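Local coordinates for iron-regulated ABC transporter siderophore-binding protein SirA (Staphylococcus aureus subsp. aureus, PDB 3MWF), which binds the iron(III) complex of the siderophore staphyloferrin B, probably handing it on to a membrane ABC transporter for uptake into the cell, at residues V225-P230 against A236-T241. Numbering follows the deposited sequence.
Sequences VVKSDP and ALVKKT
V238 pushes its two methyls against the end of strand 222-227, one into the base of K227 and the other onto D229. CG1 takes the K227 side, lying 3.6 Å from K227 CB and 3.8 Å from K227 CG, and it also lies 4.1 Å from the backbone N of S228. CG2 packs against the methylene of D229, 3.7 Å from D229 CB. A chi1 of 164° sets CG1 of V238 anti to the backbone N and CG2 anti to the carbonyl carbon, and in these places the two methyls meet K227 and D229 respectively, while S228 between them turns its side chain away from the helix to hydrogen-bond E268. Farther out, K227 and K239 touch through their aliphatic lengths, K227 CD lying 4.0 Å from K239 CD. Their ammonium groups diverge: K227 NZ stays 6.5 Å from K239 NZ, and the bends at chi3 and chi4 of K227 bring it to salt bridges with D265 and E242. The two acids at K227 NZ probably temper its repulsion with K239. In the fold, this is the C-terminal lobe of a siderophore-binding protein, where the strand runs out at K227 and a short loop leads into helix 236-246, which opens the beta-alpha-beta crossover from strand 222-227 to its parallel neighbour 262-263 and packs back on the strand end it follows. That same loop carries P230 into the staphyloferrin B pocket. D229 accepts a hydrogen bond at OD2 from the backbone N of A170, beside pocket residue R169.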
ATOM      1  N   VAL A 225     -10.218  10.691   2.911  1.00 13.86           N
ATOM      2  CA  VAL A 225     -11.071   9.653   3.503  1.00 14.72           C
ATOM      3  C   VAL A 225     -11.184   8.414   2.608  1.00 15.00           C
ATOM      4  O   VAL A 225     -11.572   8.533   1.444  1.00 15.18           O
ATOM      5  CB  VAL A 225     -12.478  10.220   3.799  1.00 14.05           C
ATOM      6  CG1 VAL A 225     -13.435   9.129   4.265  1.00 16.71           C
ATOM      7  CG2 VAL A 225     -12.393  11.308   4.858  1.00 15.83           C
ATOM      8  N   VAL A 226     -10.896   7.241   3.170  1.00 14.23           N
ATOM      9  CA  VAL A 226     -10.974   5.959   2.432  1.00 14.11           C
ATOM     10  C   VAL A 226     -11.979   5.054   3.116  1.00 14.42           C
ATOM     11  O   VAL A 226     -11.858   4.771   4.312  1.00 14.17           O
ATOM     12  CB  VAL A 226      -9.602   5.233   2.389  1.00 15.11           C
ATOM     13  CG1 VAL A 226      -9.693   3.963   1.533  1.00 14.99           C
ATOM     14  CG2 VAL A 226      -8.495   6.122   1.864  1.00 16.08           C
ATOM     15  N   LYS A 227     -13.004   4.616   2.378  1.00 14.41           N
ATOM     16  CA  LYS A 227     -13.988   3.673   2.925  1.00 13.92           C
ATOM     17  C   LYS A 227     -13.514   2.298   2.466  1.00 14.07           C
ATOM     18  O   LYS A 227     -13.472   2.031   1.262  1.00 15.07           O
ATOM     19  CB  LYS A 227     -15.381   3.991   2.363  1.00 14.98           C
ATOM     20  CG  LYS A 227     -16.023   5.182   3.072  1.00 18.65           C
ATOM     21  CD  LYS A 227     -17.404   5.506   2.483  1.00 27.09           C
ATOM     22  CE  LYS A 227     -17.304   6.249   1.168  1.00 30.18           C
ATOM     23  NZ  LYS A 227     -16.875   7.684   1.371  1.00 35.56           N
ATOM     24  N   SER A 228     -13.094   1.452   3.401  1.00 12.59           N
ATOM     25  CA  SER A 228     -12.489   0.174   3.024  1.00 13.45           C
ATOM     26  C   SER A 228     -12.496  -0.795   4.183  1.00 13.09           C
ATOM     27  O   SER A 228     -12.037  -0.475   5.273  1.00 13.61           O
ATOM     28  CB  SER A 228     -11.046   0.394   2.534  1.00 13.17           C
ATOM     29  OG  SER A 228     -10.432  -0.833   2.133  1.00 13.04           O
ATOM     30  N   ASP A 229     -13.068  -1.971   3.957  1.00 12.05           N
ATOM     31  CA  ASP A 229     -12.968  -3.078   4.913  1.00 12.73           C
ATOM     32  C   ASP A 229     -13.256  -4.371   4.135  1.00 12.50           C
ATOM     33  O   ASP A 229     -14.417  -4.859   4.108  1.00 13.26           O
ATOM     34  CB  ASP A 229     -13.930  -2.895   6.108  1.00 13.07           C
ATOM     35  CG  ASP A 229     -13.669  -3.873   7.245  1.00 15.78           C
ATOM     36  OD1 ASP A 229     -12.993  -4.901   7.024  1.00 18.18           O
ATOM     37  OD2 ASP A 229     -14.186  -3.664   8.369  1.00 14.87           O
ATOM     38  N   PRO A 230     -12.212  -4.917   3.480  1.00 12.64           N
ATOM     39  CA  PRO A 230     -12.445  -5.957   2.469  1.00 13.12           C
ATOM     40  C   PRO A 230     -13.139  -7.182   3.005  1.00 14.85           C
ATOM     41  O   PRO A 230     -13.977  -7.782   2.305  1.00 16.60           O
ATOM     42  CB  PRO A 230     -11.027  -6.343   2.043  1.00 13.47           C
ATOM     43  CG  PRO A 230     -10.317  -4.988   2.074  1.00 14.31           C
ATOM     44  CD  PRO A 230     -10.848  -4.349   3.370  1.00 12.06           C
ATOM     45  N   ALA A 236     -22.449  -2.426   4.059  1.00 21.55           N
ATOM     46  CA  ALA A 236     -23.149  -1.261   4.598  1.00 21.53           C
ATOM     47  C   ALA A 236     -22.545  -0.725   5.912  1.00 20.49           C
ATOM     48  O   ALA A 236     -22.731   0.447   6.259  1.00 20.86           O
ATOM     49  CB  ALA A 236     -24.647  -1.591   4.799  1.00 22.32           C
ATOM     50  N   LEU A 237     -21.841  -1.576   6.649  1.00 19.27           N
ATOM     51  CA  LEU A 237     -21.357  -1.180   7.970  1.00 18.78           C
ATOM     52  C   LEU A 237     -20.286  -0.104   7.869  1.00 18.12           C
ATOM     53  O   LEU A 237     -20.208   0.760   8.754  1.00 18.15           O
ATOM     54  CB  LEU A 237     -20.861  -2.364   8.778  1.00 18.30           C
ATOM     55  CG  LEU A 237     -21.950  -3.405   9.111  1.00 21.07           C
ATOM     56  CD1 LEU A 237     -21.322  -4.518   9.945  1.00 23.78           C
ATOM     57  CD2 LEU A 237     -23.139  -2.803   9.852  1.00 25.12           C
ATOM     58  N   VAL A 238     -19.482  -0.144   6.804  1.00 17.69           N
ATOM     59  CA  VAL A 238     -18.490   0.936   6.580  1.00 17.10           C
ATOM     60  C   VAL A 238     -19.174   2.310   6.448  1.00 17.42           C
ATOM     61  O   VAL A 238     -18.730   3.302   7.023  1.00 16.75           O
ATOM     62  CB  VAL A 238     -17.618   0.662   5.355  1.00 17.66           C
ATOM     63  CG1 VAL A 238     -16.890   1.908   4.901  1.00 17.26           C
ATOM     64  CG2 VAL A 238     -16.633  -0.415   5.695  1.00 17.72           C
ATOM     65  N   LYS A 239     -20.265   2.361   5.686  1.00 17.42           N
ATOM     66  CA  LYS A 239     -21.028   3.599   5.571  1.00 19.22           C
ATOM     67  C   LYS A 239     -21.646   4.052   6.890  1.00 18.97           C
ATOM     68  O   LYS A 239     -21.727   5.259   7.160  1.00 18.98           O
ATOM     69  CB  LYS A 239     -22.106   3.453   4.493  1.00 20.75           C
ATOM     70  CG  LYS A 239     -21.530   3.280   3.107  1.00 25.20           C
ATOM     71  CD  LYS A 239     -21.309   4.665   2.442  1.00 31.45           C
ATOM     72  CE  LYS A 239     -20.972   4.571   0.947  1.00 34.52           C
ATOM     73  NZ  LYS A 239     -21.845   3.602   0.219  1.00 36.76           N
ATOM     74  N   LYS A 240     -22.093   3.098   7.702  1.00 18.77           N
ATOM     75  CA  LYS A 240     -22.646   3.418   9.021  1.00 19.50           C
ATOM     76  C   LYS A 240     -21.547   4.019   9.911  1.00 19.13           C
ATOM     77  O   LYS A 240     -21.763   5.023  10.605  1.00 18.62           O
ATOM     78  CB  LYS A 240     -23.219   2.172   9.668  1.00 20.75           C
ATOM     79  CG  LYS A 240     -23.854   2.410  10.999  1.00 24.99           C
ATOM     80  CD  LYS A 240     -24.670   1.186  11.422  1.00 31.75           C
ATOM     81  CE  LYS A 240     -24.997   1.236  12.919  1.00 35.53           C
ATOM     82  NZ  LYS A 240     -25.737   0.010  13.354  1.00 39.70           N
ATOM     83  N   THR A 241     -20.365   3.414   9.870  1.00 17.17           N
ATOM     84  CA  THR A 241     -19.239   3.977  10.634  1.00 17.18           C
ATOM     85  C   THR A 241     -18.935   5.418  10.193  1.00 16.75           C
ATOM     86  O   THR A 241     -18.810   6.322  11.038  1.00 17.78           O
ATOM     87  CB  THR A 241     -18.003   3.088  10.513  1.00 17.08           C
ATOM     88  OG1 THR A 241     -18.318   1.797  11.048  1.00 17.21           O
ATOM     89  CG2 THR A 241     -16.812   3.693  11.300  1.00 17.02           C
TER